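Local coordinates for putative polyketide cyclase (Bacillus cereus, PDB 3K0Z), which is of unknown function but may act as a SnoaL-like polyketide cyclase or a related enzyme, at residues F124-I129 and W141-D145; F46-E52 and L79-Q84; P56-T60 and G135-E139. All blocks are in the same frame, centred on the assembly; numbering follows the deposited sequence.

Overall arrangement
The three contacts sample the alpha+beta cone of an NTF2-like, SnoaL-type subunit. Contact 1 pairs two neighbouring strands of the curved sheet, contact 2 packs the end of helix 30-49 against helix 76-87, and contact 3 ties the chain after helix 30-49 to the start of strand 136-144, the strand that also serves contact 1. The centre of contact 1 lies about 16 Å from that of contact 2 and about 18 Å from that of contact 3. Contacts 2 and 3 have centres about 15 Å apart and touch, Leu79 CD1 to Val59 CG2 4.1 Å. A bound buffer molecule, CHES, lies about 3 Å from the Ala82 side chain and about 6 Å from that of Glu144, probably marking the pocket between contacts 1 and 2.

Contact 1 (F124-I129 and W141-D145); sequences FFAIDI and WHLED
In this antiparallel beta hairpin of the NTF2-like sheet, extended strands 124-129 and 141-144 run at 177°, axes 4.6 Å apart. Phe124 (chi1 p) brings its ring to Glu144, CE2 to CB 4.3 Å. Phe125 O accepts from Asp145 N (2.9 Å), and a water joins Phe125 N to Asp145 OD2, which also bonds to Thr148 OG1. Ala126 faces Glu144 (non-hydrogen-bonded pair, CA-CA 4.1 Å). Ile127 and Leu143 exchange backbone hydrogen bonds (Ile127 N to Leu143 O 3.0 Å, Leu143 N to Ile127 O 2.9 Å); Ile127 meets its counterpart in the second subunit. Asp128 (chi1 m) pairs with His142, CA-CA 4.0 Å, Tyr44 holding its OD2. Ile129 and Trp141 are hydrogen-bonded (Ile129 N to Trp141 O 2.7 Å, Trp141 N to Ile129 O 3.0 Å). On the Ala126 face, Asp128, His142 and Glu144 cluster, consistent with a pocket: His142 NE2 bonds to Asp65, His142 ND1 donates to Glu144 OE2 (2.7 Å), and a water donates to Glu144 OE2 (2.6 Å) and Asp128 OD1 (2.7 Å).

Contact 2 (F46-E52 and L79-Q84); sequences FWDTGKE and LKFAAQ
Residues 79-84 are regular helix within helix 76-87; 46-52 carries the last turn of helix 30-49 and the turn after it. This is helix-helix packing beside the sheet of the NTF2-like cone, without a direct hydrogen bond between the segments. Two aromatic rings, Leu79 and two alanines form its apolar part, with Glu52, Lys80 and Gln84 at the margin. Leu79 (chi1 m, chi2 t) sets its CB 4.0 Å from Phe46 CE2 (chi1 t) and its CD2 3.4 Å from Trp47 CZ2 (chi1 m). Its carbonyl O lies near the plane of the Phe46 ring, 3.4 Å from CZ. Lys80 CB is in van der Waals contact with Glu52 OE2 at 3.5 Å. Ala82 follows, CB 3.8 Å from Trp47 CZ3 at that ring's edge; bound CHES lies about 3 Å from the Ala82 side chain, probably marking a pocket. Ala83 CB packs 3.8 Å from Phe46 CZ and 4.2 Å from Gly50 CA. Just past the helix, Gly50 takes positive phi (74°), its N bonded to Phe46 O at 2.6 Å, and Lys51 N closes an ST turn on Thr49 OG1 at 3.1 Å. Gln84 NE2 folds back to Lys80 O (3.1 Å), and a water bridges Glu52 OE2 (2.9 Å) and, weakly, Gln84 NE2 (2.7 Å). Ile55 of helix 55-58 covers Phe46, Leu79 and Lys80, Phe43 meets Trp47 edge-to-face, and Arg87 of helix 76-87 donates to the carbonyls of Trp47 and Ala83, binding the two helices together.

Contact 3 (P56-T60 and G135-E139); sequences PQTVT and GKITE
Lys136, Ile137 and Thr60 bury the most surface here, where a short helical turn at 56-58 gives way to strand 59-60 and meets the start of strand 136-144 in parallel pairing, an edge of the NTF2-like sheet. Val59 and Ile137 form the bridge, CA-CA 4.5 Å, and Ile137 is bonded from both sides of it: its N donates to Thr58 O (2.9 Å, nearly linear at 174°) and its O accepts from Thr60 N (3.1 Å). With chi1 m and chi2 t, Ile137 shares a face with Val59, CB to CG1 4.0 Å, and Phe43 of helix 30-49 packs on both. Thr60 (chi1 p) lies alongside the strand, its CG2 3.9 Å from Lys136 CB and 3.8 Å from Thr138 CG2. Lys136 follows Gly135, which has positive phi (79°), and stretches through an extended side chain (chi1 m, then t throughout) past Val59 O, 3.7 Å from CD, until NZ donates to Pro56 O at 2.6 Å. A water lies within hydrogen-bonding reach of Gln57 O (2.6 Å) and Gly135 O (3.2 Å). Backbone carbonyls of the helical turn thus accept from a lysine ammonium and a strand amide, so polar bonding secures this junction while Val59 and Ile137 supply its apolar side.

Contact 1 (F124-I129 and W141-D145)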
loop_
_atom_site.group_PDB
_atom_site.type_symbol
_atom_site.label_atom_id
_atom_site.label_comp_id
_atom_site.label_asym_id
_atom_site.label_seq_id
_atom_site.Cartn_x
_atom_site.Cartn_y
_atom_site.Cartn_z
ATOM N N PHE A 124 10.352 9.745 -2.382
ATOM C CA PHE A 124 9.896 8.535 -1.720
ATOM C C PHE A 124 8.444 8.295 -2.067
ATOM O O PHE A 124 7.739 9.214 -2.497
ATOM C CB PHE A 124 10.107 8.568 -0.175
ATOM C CG PHE A 124 9.249 9.584 0.546
ATOM C CD1 PHE A 124 9.672 10.918 0.655
ATOM C CD2 PHE A 124 8.029 9.225 1.106
ATOM C CE1 PHE A 124 8.876 11.858 1.293
ATOM C CE2 PHE A 124 7.242 10.171 1.760
ATOM C CZ PHE A 124 7.678 11.490 1.862
ATOM N N PHE A 125 8.006 7.066 -1.853
ATOM C CA PHE A 125 6.636 6.690 -2.158
ATOM C C PHE A 125 5.780 6.255 -0.961
ATOM O O PHE A 125 6.279 6.017 0.145
ATOM C CB PHE A 125 6.625 5.640 -3.256
ATOM C CG PHE A 125 6.868 4.257 -2.779
ATOM C CD1 PHE A 125 8.143 3.785 -2.628
ATOM C CD2 PHE A 125 5.800 3.392 -2.514
ATOM C CE1 PHE A 125 8.389 2.492 -2.200
ATOM C CE2 PHE A 125 6.034 2.092 -2.090
ATOM C CZ PHE A 125 7.373 1.662 -1.921
ATOM N N ALA A 126 4.465 6.189 -1.190
ATOM C CA ALA A 126 3.522 5.753 -0.155
ATOM C C ALA A 126 2.417 4.943 -0.846
ATOM O O ALA A 126 2.185 5.090 -2.064
ATOM C CB ALA A 126 2.942 6.969 0.584
ATOM N N ILE A 127 1.762 4.080 -0.082
ATOM C CA ILE A 127 0.538 3.392 -0.530
ATOM C C ILE A 127 -0.523 3.550 0.568
ATOM O O ILE A 127 -0.226 3.322 1.764
ATOM C CB ILE A 127 0.725 1.866 -0.834
ATOM C CG1 ILE A 127 1.872 1.618 -1.825
ATOM C CG2 ILE A 127 -0.599 1.330 -1.376
ATOM C CD1 ILE A 127 2.241 0.140 -2.060
ATOM N N ASP A 128 -1.742 3.943 0.170
ATOM C CA ASP A 128 -2.828 4.161 1.102
ATOM C C ASP A 128 -4.029 3.378 0.658
ATOM O O ASP A 128 -4.295 3.278 -0.539
ATOM C CB ASP A 128 -3.311 5.611 1.125
ATOM C CG ASP A 128 -2.249 6.632 1.531
ATOM O OD1 ASP A 128 -1.041 6.300 1.702
ATOM O OD2 ASP A 128 -2.653 7.812 1.714
ATOM N N ILE A 129 -4.769 2.857 1.622
ATOM C CA ILE A 129 -6.061 2.228 1.371
ATOM C C ILE A 129 -7.093 3.115 2.087
ATOM O O ILE A 129 -7.026 3.316 3.312
ATOM C CB ILE A 129 -6.151 0.802 1.912
ATOM C CG1 ILE A 129 -5.165 -0.106 1.154
ATOM C CG2 ILE A 129 -7.604 0.295 1.762
ATOM C CD1 ILE A 129 -4.889 -1.427 1.852
ATOM N N TRP A 141 -5.775 3.129 6.005
ATOM C CA TRP A 141 -4.608 2.316 6.322
ATOM C C TRP A 141 -3.566 2.764 5.323
ATOM O O TRP A 141 -3.778 2.684 4.117
ATOM C CB TRP A 141 -4.880 0.827 6.118
ATOM C CG TRP A 141 -6.005 0.262 6.889
ATOM C CD1 TRP A 141 -5.924 -0.496 8.034
ATOM C CD2 TRP A 141 -7.405 0.277 6.526
ATOM N NE1 TRP A 141 -7.166 -0.904 8.396
ATOM C CE2 TRP A 141 -8.091 -0.448 7.494
ATOM C CE3 TRP A 141 -8.121 0.818 5.464
ATOM C CZ2 TRP A 141 -9.492 -0.606 7.471
ATOM C CZ3 TRP A 141 -9.509 0.657 5.431
ATOM C CH2 TRP A 141 -10.174 -0.027 6.446
ATOM N N HIS A 142 -2.407 3.206 5.800
ATOM C CA HIS A 142 -1.450 3.781 4.888
ATOM C C HIS A 142 -0.041 3.572 5.391
ATOM O O HIS A 142 0.206 3.328 6.594
ATOM C CB HIS A 142 -1.743 5.281 4.756
ATOM C CG HIS A 142 -1.531 6.046 6.022
ATOM N ND1 HIS A 142 -0.368 6.738 6.286
ATOM C CD2 HIS A 142 -2.325 6.208 7.109
ATOM C CE1 HIS A 142 -0.467 7.318 7.468
ATOM N NE2 HIS A 142 -1.641 7.005 7.993
ATOM N N LEU A 143 0.897 3.677 4.465
ATOM C CA LEU A 143 2.332 3.523 4.802
ATOM C C LEU A 143 3.168 4.382 3.871
ATOM O O LEU A 143 2.946 4.371 2.653
ATOM C CB LEU A 143 2.669 2.047 4.644
ATOM C CG LEU A 143 3.761 1.377 5.424
ATOM C CD1 LEU A 143 3.836 1.814 6.901
ATOM C CD2 LEU A 143 3.513 -0.144 5.258
ATOM N N GLU A 144 4.062 5.170 4.450
ATOM C CA GLU A 144 4.978 6.030 3.696
ATOM C C GLU A 144 6.310 5.385 3.884
ATOM O O GLU A 144 6.559 4.798 4.946
ATOM C CB GLU A 144 5.002 7.445 4.267
ATOM C CG GLU A 144 3.704 8.228 4.084
ATOM C CD GLU A 144 2.577 7.797 5.019
ATOM O OE1 GLU A 144 2.761 7.917 6.242
ATOM O OE2 GLU A 144 1.510 7.376 4.499
ATOM N N ASP A 145 7.173 5.456 2.885
ATOM C CA ASP A 145 8.504 4.801 3.009
ATOM C C ASP A 145 9.434 5.723 3.813
ATOM O O ASP A 145 10.315 6.363 3.272
ATOM C CB ASP A 145 9.039 4.434 1.607
ATOM C CG ASP A 145 10.328 3.626 1.647
ATOM O OD1 ASP A 145 10.798 3.282 2.749
ATOM O OD2 ASP A 145 10.862 3.340 0.556
HETATM O O HOH W 1 10.486 5.438 -1.129
HETATM O O HOH W 2 0.429 8.463 2.349
#

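Contact 2 (F46-E52 and L79-Q84)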
loop_
_atom_site.group_PDB
_atom_site.type_symbol
_atom_site.label_atom_id
_atom_site.label_comp_id
_atom_site.label_asym_id
_atom_site.label_seq_id
_atom_site.Cartn_x
_atom_site.Cartn_y
_atom_site.Cartn_z
ATOM N N PHE A 46 -4.782 18.024 -0.308
ATOM C CA PHE A 46 -4.473 18.456 1.022
ATOM C C PHE A 46 -3.020 18.097 1.349
ATOM O O PHE A 46 -2.254 18.935 1.812
ATOM C CB PHE A 46 -5.411 17.842 2.044
ATOM C CG PHE A 46 -4.961 18.103 3.432
ATOM C CD1 PHE A 46 -5.012 19.392 3.952
ATOM C CD2 PHE A 46 -4.397 17.097 4.188
ATOM C CE1 PHE A 46 -4.536 19.658 5.242
ATOM C CE2 PHE A 46 -3.932 17.341 5.470
ATOM C CZ PHE A 46 -3.988 18.617 5.996
ATOM N N TRP A 47 -2.623 16.854 1.110
ATOM C CA TRP A 47 -1.227 16.498 1.390
ATOM C C TRP A 47 -0.262 17.320 0.550
ATOM O O TRP A 47 0.840 17.624 1.021
ATOM C CB TRP A 47 -0.979 15.027 1.192
ATOM C CG TRP A 47 -1.697 14.153 2.217
ATOM C CD1 TRP A 47 -2.635 13.204 1.963
ATOM C CD2 TRP A 47 -1.529 14.176 3.661
ATOM N NE1 TRP A 47 -3.051 12.624 3.139
ATOM C CE2 TRP A 47 -2.406 13.219 4.195
ATOM C CE3 TRP A 47 -0.711 14.906 4.535
ATOM C CZ2 TRP A 47 -2.477 12.942 5.572
ATOM C CZ3 TRP A 47 -0.799 14.659 5.920
ATOM C CH2 TRP A 47 -1.689 13.685 6.415
ATOM N N ASP A 48 -0.651 17.692 -0.676
ATOM C CA ASP A 48 0.245 18.499 -1.507
ATOM C C ASP A 48 0.326 19.954 -1.036
ATOM O O ASP A 48 1.382 20.568 -1.136
ATOM C CB ASP A 48 -0.212 18.417 -2.945
ATOM C CG ASP A 48 0.761 19.079 -3.934
ATOM O OD1 ASP A 48 1.978 18.814 -3.922
ATOM O OD2 ASP A 48 0.293 19.888 -4.724
ATOM N N THR A 49 -0.782 20.492 -0.518
ATOM C CA THR A 49 -0.903 21.918 -0.205
ATOM C C THR A 49 -0.974 22.323 1.268
ATOM O O THR A 49 -0.583 23.451 1.622
ATOM C CB THR A 49 -2.145 22.503 -0.902
ATOM O OG1 THR A 49 -3.331 21.977 -0.291
ATOM C CG2 THR A 49 -2.118 22.120 -2.369
ATOM N N GLY A 50 -1.475 21.444 2.126
ATOM C CA GLY A 50 -1.733 21.816 3.515
ATOM C C GLY A 50 -2.958 22.698 3.691
ATOM O O GLY A 50 -3.144 23.247 4.758
ATOM N N LYS A 51 -3.796 22.865 2.667
ATOM C CA LYS A 51 -4.996 23.723 2.785
ATOM C C LYS A 51 -6.054 23.051 3.649
ATOM O O LYS A 51 -6.797 22.158 3.167
ATOM C CB LYS A 51 -5.602 24.070 1.414
ATOM C CG LYS A 51 -4.850 25.109 0.581
ATOM N N GLU A 52 -6.127 23.456 4.917
ATOM C CA GLU A 52 -7.027 22.818 5.891
ATOM C C GLU A 52 -8.520 22.889 5.567
ATOM O O GLU A 52 -9.266 22.044 6.010
ATOM C CB GLU A 52 -6.776 23.346 7.298
ATOM C CG GLU A 52 -5.364 23.013 7.827
ATOM C CD GLU A 52 -5.164 23.498 9.281
ATOM O OE1 GLU A 52 -6.097 24.123 9.828
ATOM O OE2 GLU A 52 -4.104 23.223 9.859
ATOM N N LEU A 79 -4.389 15.139 10.836
ATOM C CA LEU A 79 -4.111 15.512 9.465
ATOM C C LEU A 79 -3.460 16.916 9.396
ATOM O O LEU A 79 -2.504 17.159 8.668
ATOM C CB LEU A 79 -5.411 15.488 8.649
ATOM C CG LEU A 79 -6.040 14.076 8.526
ATOM C CD1 LEU A 79 -7.367 14.161 7.826
ATOM C CD2 LEU A 79 -5.092 13.059 7.818
ATOM N N LYS A 80 -4.029 17.827 10.153
ATOM C CA LYS A 80 -3.512 19.197 10.271
ATOM C C LYS A 80 -2.123 19.227 10.882
ATOM O O LYS A 80 -1.253 19.998 10.455
ATOM C CB LYS A 80 -4.460 19.997 11.149
ATOM C CG LYS A 80 -5.860 20.071 10.582
ATOM C CD LYS A 80 -6.781 20.832 11.502
ATOM C CE LYS A 80 -8.214 20.676 11.058
ATOM N NZ LYS A 80 -9.095 21.263 12.097
ATOM N N PHE A 81 -1.935 18.422 11.920
ATOM C CA PHE A 81 -0.631 18.318 12.576
ATOM C C PHE A 81 0.449 17.861 11.612
ATOM O O PHE A 81 1.486 18.493 11.503
ATOM C CB PHE A 81 -0.683 17.379 13.773
ATOM C CG PHE A 81 0.661 17.180 14.431
ATOM C CD1 PHE A 81 1.145 18.117 15.316
ATOM C CD2 PHE A 81 1.450 16.067 14.142
ATOM C CE1 PHE A 81 2.404 17.952 15.911
ATOM C CE2 PHE A 81 2.705 15.911 14.731
ATOM C CZ PHE A 81 3.178 16.868 15.597
ATOM N N ALA A 82 0.180 16.780 10.894
ATOM C CA ALA A 82 1.135 16.149 9.993
ATOM C C ALA A 82 1.598 17.052 8.845
ATOM O O ALA A 82 2.805 17.078 8.505
ATOM C CB ALA A 82 0.526 14.785 9.434
ATOM N N ALA A 83 0.660 17.760 8.242
ATOM C CA ALA A 83 0.956 18.668 7.137
ATOM C C ALA A 83 1.923 19.780 7.592
ATOM O O ALA A 83 2.892 20.081 6.911
ATOM C CB ALA A 83 -0.330 19.274 6.592
ATOM N N GLN A 84 1.655 20.375 8.748
ATOM C CA GLN A 84 2.489 21.448 9.274
ATOM C C GLN A 84 3.825 20.927 9.765
ATOM O O GLN A 84 4.853 21.567 9.533
ATOM C CB GLN A 84 1.789 22.147 10.440
ATOM C CG GLN A 84 0.532 22.854 10.070
ATOM C CD GLN A 84 -0.148 23.455 11.278
ATOM O OE1 GLN A 84 0.266 24.492 11.757
ATOM N NE2 GLN A 84 -1.176 22.769 11.794
HETATM O O HOH W 3 -3.689 23.342 12.698
#

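Contact 3 (P56-T60 and G135-E139)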
loop_
_atom_site.group_PDB
_atom_site.type_symbol
_atom_site.label_atom_id
_atom_site.label_comp_id
_atom_site.label_asym_id
_atom_site.label_seq_id
_atom_site.Cartn_x
_atom_site.Cartn_y
_atom_site.Cartn_z
ATOM N N PRO A 56 -12.752 19.119 5.836
ATOM C CA PRO A 56 -14.147 18.768 5.917
ATOM C C PRO A 56 -14.833 18.467 4.579
ATOM O O PRO A 56 -15.965 17.976 4.577
ATOM C CB PRO A 56 -14.781 19.998 6.579
ATOM C CG PRO A 56 -13.802 21.077 6.461
ATOM C CD PRO A 56 -12.482 20.501 6.250
ATOM N N GLN A 57 -14.199 18.771 3.447
ATOM C CA GLN A 57 -14.806 18.399 2.183
ATOM C C GLN A 57 -14.387 16.988 1.783
ATOM O O GLN A 57 -14.893 16.452 0.799
ATOM C CB GLN A 57 -14.402 19.373 1.083
ATOM C CG GLN A 57 -14.803 20.836 1.362
ATOM C CD GLN A 57 -14.262 21.768 0.311
ATOM O OE1 GLN A 57 -14.753 21.791 -0.797
ATOM N NE2 GLN A 57 -13.254 22.572 0.672
ATOM N N THR A 58 -13.447 16.398 2.529
ATOM C CA THR A 58 -12.770 15.168 2.086
ATOM C C THR A 58 -12.957 13.978 3.020
ATOM O O THR A 58 -13.178 12.849 2.541
ATOM C CB THR A 58 -11.274 15.428 1.929
ATOM O OG1 THR A 58 -11.065 16.615 1.147
ATOM C CG2 THR A 58 -10.552 14.213 1.274
ATOM N N VAL A 59 -12.856 14.224 4.324
ATOM C CA VAL A 59 -13.009 13.189 5.332
ATOM C C VAL A 59 -14.196 13.477 6.251
ATOM O O VAL A 59 -14.605 14.617 6.384
ATOM C CB VAL A 59 -11.678 12.944 6.133
ATOM C CG1 VAL A 59 -10.482 12.803 5.144
ATOM C CG2 VAL A 59 -11.399 14.080 7.147
ATOM N N THR A 60 -14.748 12.435 6.867
ATOM C CA THR A 60 -15.868 12.598 7.781
ATOM C C THR A 60 -15.326 13.110 9.102
ATOM O O THR A 60 -14.139 12.973 9.414
ATOM C CB THR A 60 -16.612 11.290 8.023
ATOM O OG1 THR A 60 -15.718 10.348 8.604
ATOM C CG2 THR A 60 -17.182 10.759 6.721
ATOM N N GLY A 135 -19.031 9.533 -0.678
ATOM C CA GLY A 135 -18.129 10.558 -1.160
ATOM C C GLY A 135 -17.148 11.159 -0.187
ATOM O O GLY A 135 -16.451 12.127 -0.544
ATOM N N LYS A 136 -17.096 10.614 1.039
ATOM C CA LYS A 136 -16.063 11.008 1.985
ATOM C C LYS A 136 -15.294 9.832 2.571
ATOM O O LYS A 136 -15.802 8.728 2.672
ATOM C CB LYS A 136 -16.622 11.908 3.078
ATOM C CG LYS A 136 -17.114 13.244 2.520
ATOM C CD LYS A 136 -17.024 14.324 3.536
ATOM C CE LYS A 136 -17.871 15.544 3.161
ATOM N NZ LYS A 136 -17.993 16.401 4.366
ATOM N N ILE A 137 -14.037 10.080 2.916
ATOM C CA ILE A 137 -13.165 9.049 3.451
ATOM C C ILE A 137 -13.493 8.912 4.934
ATOM O O ILE A 137 -13.429 9.914 5.683
ATOM C CB ILE A 137 -11.678 9.441 3.263
ATOM C CG1 ILE A 137 -11.335 9.602 1.758
ATOM C CG2 ILE A 137 -10.762 8.431 3.986
ATOM C CD1 ILE A 137 -9.931 10.317 1.549
ATOM N N THR A 138 -13.857 7.704 5.367
ATOM C CA THR A 138 -14.190 7.478 6.772
ATOM C C THR A 138 -13.004 6.951 7.598
ATOM O O THR A 138 -12.911 7.187 8.806
ATOM C CB THR A 138 -15.339 6.516 6.907
ATOM O OG1 THR A 138 -14.952 5.229 6.419
ATOM C CG2 THR A 138 -16.578 7.054 6.180
ATOM N N GLU A 139 -12.115 6.214 6.949
ATOM C CA GLU A 139 -10.981 5.608 7.638
ATOM C C GLU A 139 -9.894 5.214 6.613
ATOM O O GLU A 139 -10.140 5.162 5.397
ATOM C CB GLU A 139 -11.418 4.384 8.473
ATOM C CG GLU A 139 -12.113 3.315 7.677
ATOM C CD GLU A 139 -12.774 2.200 8.522
ATOM O OE1 GLU A 139 -12.636 2.151 9.735
ATOM O OE2 GLU A 139 -13.405 1.330 7.942
HETATM O O HOH W 4 -14.638 14.708 -1.106
#